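Local coordinates for protein leukocyte-associated immunoglobulin-like receptor 1 (Mus musculus, PDB 4ESK) that acts as an inhibitory receptor that restrains natural killer cells, B cells and T cells, this piece being its extracellular immunoglobulin-like domain, at residues 26-31 with 42-47; 79-82 with 88-91. One frame throughout, in Å; residues are numbered along the deposited sequence.

Contact 1. Residues 26-31 with 42-47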
loop_
_atom_site.group_PDB
_atom_site.type_symbol
_atom_site.label_atom_id
_atom_site.label_comp_id
_atom_site.label_asym_id
_atom_site.label_seq_id
_atom_site.Cartn_x
_atom_site.Cartn_y
_atom_site.Cartn_z
ATOM N N VAL A 26 -6.913 0.636 8.682
ATOM C CA VAL A 26 -6.586 0.869 7.266
ATOM C C VAL A 26 -6.232 -0.469 6.613
ATOM O O VAL A 26 -5.698 -1.368 7.271
ATOM C CB VAL A 26 -5.415 1.858 7.125
ATOM C CG1 VAL A 26 -4.832 1.860 5.725
ATOM C CG2 VAL A 26 -5.848 3.279 7.488
ATOM N N THR A 27 -6.595 -0.613 5.337
ATOM C CA THR A 27 -6.200 -1.758 4.534
ATOM C C THR A 27 -5.470 -1.218 3.328
ATOM O O THR A 27 -6.002 -0.370 2.610
ATOM C CB THR A 27 -7.420 -2.540 4.044
ATOM O OG1 THR A 27 -8.221 -2.946 5.166
ATOM C CG2 THR A 27 -6.998 -3.777 3.246
ATOM N N VAL A 28 -4.251 -1.687 3.114
ATOM C CA VAL A 28 -3.452 -1.283 1.961
ATOM C C VAL A 28 -3.447 -2.492 1.039
ATOM O O VAL A 28 -3.087 -3.599 1.478
ATOM C CB VAL A 28 -1.989 -0.916 2.311
ATOM C CG1 VAL A 28 -1.248 -0.419 1.069
ATOM C CG2 VAL A 28 -1.895 0.180 3.392
ATOM N N VAL A 29 -3.844 -2.297 -0.219
ATOM C CA VAL A 29 -3.910 -3.389 -1.177
ATOM C C VAL A 29 -2.838 -3.064 -2.211
ATOM O O VAL A 29 -2.989 -2.128 -2.984
ATOM C CB VAL A 29 -5.296 -3.535 -1.841
ATOM C CG1 VAL A 29 -5.304 -4.640 -2.894
ATOM C CG2 VAL A 29 -6.397 -3.810 -0.804
ATOM N N CYS A 30 -1.747 -3.812 -2.182
ATOM C CA CYS A 30 -0.729 -3.745 -3.228
ATOM C C CYS A 30 -1.180 -4.690 -4.313
ATOM O O CYS A 30 -1.746 -5.758 -4.032
ATOM C CB CYS A 30 0.629 -4.186 -2.679
ATOM S SG CYS A 30 1.293 -3.139 -1.378
ATOM N N SER A 31 -0.946 -4.338 -5.567
ATOM C CA SER A 31 -1.373 -5.185 -6.679
ATOM C C SER A 31 -0.314 -5.135 -7.781
ATOM O O SER A 31 0.364 -4.125 -7.940
ATOM C CB SER A 31 -2.741 -4.713 -7.192
ATOM O OG SER A 31 -3.222 -5.502 -8.271
ATOM N N VAL A 42 6.939 -8.680 -1.351
ATOM C CA VAL A 42 6.259 -7.404 -1.498
ATOM C C VAL A 42 6.442 -6.624 -0.201
ATOM O O VAL A 42 6.295 -7.165 0.909
ATOM C CB VAL A 42 4.770 -7.569 -1.861
ATOM C CG1 VAL A 42 4.028 -8.440 -0.858
ATOM C CG2 VAL A 42 4.113 -6.197 -1.995
ATOM N N ARG A 43 6.769 -5.356 -0.349
ATOM C CA ARG A 43 6.949 -4.496 0.799
ATOM C C ARG A 43 6.166 -3.198 0.670
ATOM O O ARG A 43 5.958 -2.649 -0.434
ATOM C CB ARG A 43 8.410 -4.236 1.076
ATOM C CG ARG A 43 9.146 -3.303 0.148
ATOM C CD ARG A 43 10.582 -3.198 0.652
ATOM N NE ARG A 43 11.439 -2.334 -0.153
ATOM C CZ ARG A 43 12.158 -2.719 -1.211
ATOM N NH1 ARG A 43 12.127 -3.967 -1.669
ATOM N NH2 ARG A 43 12.921 -1.836 -1.822
ATOM N N LEU A 44 5.675 -2.769 1.815
ATOM C CA LEU A 44 5.069 -1.472 1.942
ATOM C C LEU A 44 6.158 -0.560 2.445
ATOM O O LEU A 44 6.709 -0.790 3.538
ATOM C CB LEU A 44 3.901 -1.569 2.908
ATOM C CG LEU A 44 2.952 -0.403 3.072
ATOM C CD1 LEU A 44 2.430 0.078 1.712
ATOM C CD2 LEU A 44 1.830 -0.906 3.965
ATOM N N GLU A 45 6.496 0.434 1.640
ATOM C CA GLU A 45 7.486 1.446 1.986
ATOM C C GLU A 45 6.743 2.650 2.558
ATOM O O GLU A 45 5.738 3.078 1.990
ATOM C CB GLU A 45 8.292 1.875 0.760
ATOM C CG GLU A 45 9.463 2.816 1.085
ATOM C CD GLU A 45 10.207 3.330 -0.141
ATOM O OE1 GLU A 45 11.284 2.792 -0.445
ATOM O OE2 GLU A 45 9.717 4.277 -0.812
ATOM N N LYS A 46 7.236 3.176 3.678
ATOM C CA LYS A 46 6.699 4.418 4.261
ATOM C C LYS A 46 7.834 5.397 4.438
ATOM O O LYS A 46 8.818 5.065 5.101
ATOM C CB LYS A 46 6.049 4.137 5.611
ATOM C CG LYS A 46 5.518 5.365 6.377
ATOM C CD LYS A 46 4.935 4.934 7.709
ATOM C CE LYS A 46 4.344 6.091 8.497
ATOM N NZ LYS A 46 5.343 7.158 8.804
ATOM N N ASP A 47 7.703 6.588 3.856
ATOM C CA ASP A 47 8.676 7.682 4.014
ATOM C C ASP A 47 10.112 7.226 3.704
ATOM O O ASP A 47 11.037 7.502 4.462
ATOM C CB ASP A 47 8.586 8.271 5.430
ATOM C CG ASP A 47 7.213 8.837 5.747
ATOM O OD1 ASP A 47 6.546 9.321 4.814
ATOM O OD2 ASP A 47 6.806 8.801 6.936
#
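Cys30 and Val42 mark the nearest approach of the two backbones, their CA atoms 8.1 Å apart, a spacing too wide for backbone pairing and one bridged by side chains alone. Val28 and Leu44 reach toward each other and meet tip to tip. Val28 CG1 touches Leu44 CD1 at 3.8 Å, while Val28 CG2 lies 3.9 Å from Leu44 CD2, so that both branches of each residue find a methyl partner. A chi1 of -171° swings Leu44 CG to the side opposite its main-chain nitrogen and extends the isobutyl group into the interior. Strands 26-31 and 41-46 belong to the two facing sheets of an immunoglobulin sandwich, and these methyls are part of its hydrophobic core. Further along, Cys30 CB meets Val42 CG2 at 4.1 Å, a looser contact. The sulfur of Cys30 is turned to the side of its own backbone N (chi1 -63°) and is joined to Cys80 in the intersheet disulfide; Phe65 of strand 62-67 also packs on Cys30. Where strand 41-46 ends, Lys46 NZ forms a salt bridge with Asp47 OD2 at 2.9 Å, approaching from above the carboxylate plane, and Asp47 OD1 accepts a bond from the backbone N of His77.

Contact 2. Residues 79-82 with 88-91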
loop_
_atom_site.group_PDB
_atom_site.type_symbol
_atom_site.label_atom_id
_atom_site.label_comp_id
_atom_site.label_asym_id
_atom_site.label_seq_id
_atom_site.Cartn_x
_atom_site.Cartn_y
_atom_site.Cartn_z
ATOM N N SER A 79 4.157 3.556 -0.580
ATOM C CA SER A 79 4.185 2.934 -1.892
ATOM C C SER A 79 4.441 1.438 -1.735
ATOM O O SER A 79 5.015 0.981 -0.710
ATOM C CB SER A 79 5.247 3.589 -2.769
ATOM O OG SER A 79 6.526 3.450 -2.195
ATOM N N CYS A 80 3.989 0.660 -2.716
ATOM C CA CYS A 80 4.235 -0.784 -2.725
ATOM C C CYS A 80 5.446 -1.078 -3.626
ATOM O O CYS A 80 5.541 -0.534 -4.712
ATOM C CB CYS A 80 3.016 -1.533 -3.277
ATOM S SG CYS A 80 1.496 -1.354 -2.287
ATOM N N ILE A 81 6.351 -1.947 -3.180
ATOM C CA ILE A 81 7.511 -2.382 -3.990
ATOM C C ILE A 81 7.519 -3.905 -4.056
ATOM O O ILE A 81 7.484 -4.590 -3.019
ATOM C CB ILE A 81 8.878 -1.903 -3.435
ATOM C CG1 ILE A 81 8.863 -0.372 -3.265
ATOM C CG2 ILE A 81 9.994 -2.399 -4.362
ATOM C CD1 ILE A 81 10.009 0.236 -2.492
ATOM N N TYR A 82 7.536 -4.431 -5.276
ATOM C CA TYR A 82 7.620 -5.860 -5.514
ATOM C C TYR A 82 9.060 -6.152 -5.889
ATOM O O TYR A 82 9.654 -5.393 -6.656
ATOM C CB TYR A 82 6.683 -6.274 -6.656
ATOM C CG TYR A 82 5.256 -6.404 -6.218
ATOM C CD1 TYR A 82 4.416 -5.298 -6.217
ATOM C CD2 TYR A 82 4.745 -7.623 -5.770
ATOM C CE1 TYR A 82 3.114 -5.405 -5.817
ATOM C CE2 TYR A 82 3.449 -7.721 -5.330
ATOM C CZ TYR A 82 2.632 -6.603 -5.368
ATOM O OH TYR A 82 1.350 -6.723 -4.955
ATOM N N TRP A 88 16.060 -6.956 -8.790
ATOM C CA TRP A 88 14.821 -6.622 -9.469
ATOM C C TRP A 88 13.841 -6.066 -8.516
ATOM O O TRP A 88 13.554 -6.705 -7.516
ATOM C CB TRP A 88 14.228 -7.872 -10.069
ATOM C CG TRP A 88 15.191 -8.547 -10.986
ATOM C CD1 TRP A 88 16.013 -9.631 -10.704
ATOM C CD2 TRP A 88 15.482 -8.192 -12.376
ATOM N NE1 TRP A 88 16.770 -9.964 -11.804
ATOM C CE2 TRP A 88 16.504 -9.141 -12.837
ATOM C CE3 TRP A 88 15.022 -7.219 -13.254
ATOM C CZ2 TRP A 88 17.016 -9.097 -14.121
ATOM C CZ3 TRP A 88 15.545 -7.189 -14.548
ATOM C CH2 TRP A 88 16.521 -8.109 -14.966
ATOM N N SER A 89 13.282 -4.902 -8.846
ATOM C CA SER A 89 12.171 -4.360 -8.077
ATOM C C SER A 89 11.426 -3.282 -8.863
ATOM O O SER A 89 11.985 -2.628 -9.745
ATOM C CB SER A 89 12.638 -3.808 -6.725
ATOM O OG SER A 89 13.352 -2.604 -6.879
ATOM N N GLU A 90 10.150 -3.131 -8.549
ATOM C CA GLU A 90 9.293 -2.157 -9.205
ATOM C C GLU A 90 8.383 -1.589 -8.150
ATOM O O GLU A 90 7.958 -2.317 -7.248
ATOM C CB GLU A 90 8.442 -2.801 -10.296
ATOM C CG GLU A 90 9.260 -3.426 -11.432
ATOM C CD GLU A 90 10.015 -2.417 -12.291
ATOM O OE1 GLU A 90 9.833 -1.178 -12.165
ATOM O OE2 GLU A 90 10.835 -2.880 -13.104
ATOM N N ARG A 91 8.119 -0.298 -8.265
ATOM C CA ARG A 91 7.359 0.431 -7.268
ATOM C C ARG A 91 6.090 1.019 -7.862
ATOM O O ARG A 91 6.055 1.355 -9.039
ATOM C CB ARG A 91 8.200 1.549 -6.654
ATOM C CG ARG A 91 8.438 2.747 -7.560
ATOM C CD ARG A 91 9.227 3.844 -6.875
ATOM N NE ARG A 91 8.653 4.171 -5.570
ATOM C CZ ARG A 91 9.253 4.015 -4.392
ATOM N NH1 ARG A 91 10.501 3.567 -4.287
ATOM N NH2 ARG A 91 8.596 4.353 -3.292
#
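Tyr82 and Glu90 form an antiparallel hydrogen-bonded pair: Tyr82 N donates to Glu90 O at 2.9 Å (N-H...O 159°), and Glu90 N returns a bond to Tyr82 O at 3.0 Å. Each of these carbonyls also receives a CA-H contact, Ile81 CA lying 3.3 Å from Glu90 O and Ser89 CA 3.1 Å from Tyr82 O. Next along the ladder, Ile81 and Arg91 make a non-hydrogen-bonded pair, and their side chains rise side by side on one face of the sheet. Strands 76-84 and 88-100 are the F-G hairpin of the immunoglobulin fold. Bent at chi3 (-50°), the Arg91 chain folds over until its guanidinium presents one face to Ile81 CG1, with NH1 3.8 Å from Ile81 CD1. Ile81 CG2, the other branch, packs against Ser89 CB at 3.8 Å. With an alanine in place of Ile81, the guanidinium would probably lose the apolar surface beneath it and be freer to turn, and Ser89 CB would lose its methyl partner. Beyond this shell, Glu45 of strand 41-46, on the far side of strand 76-84, forms a salt bridge with Arg91 NH2. On the opposite face the Tyr82 ring leads away from Glu90, and its hydroxyl is hydrogen-bonded to Asp63 OD1.

In the fold
Contact 1 lies close to the centre of the chain and spans the gap between the two sheets, whereas contact 2, about 10 Å away between centres, joins neighbouring strands within one sheet and is largely exposed on its 88-91 side. The first relies on apolar side-chain packing; the second combines a backbone ladder with an aliphatic and charged surface cluster. They share a sheet, since strands 41-46 and 76-84 are adjacent in it. Two bonds connect them, the disulfide Cys30 SG to Cys80 SG, 2.0 Å long and inside the sandwich, and on the outer face the salt bridge of Glu45 OE2 with Arg91 NH2 at 2.7 Å; the Tyr82 hydroxyl also packs on the backbone of Cys30 and Ser31.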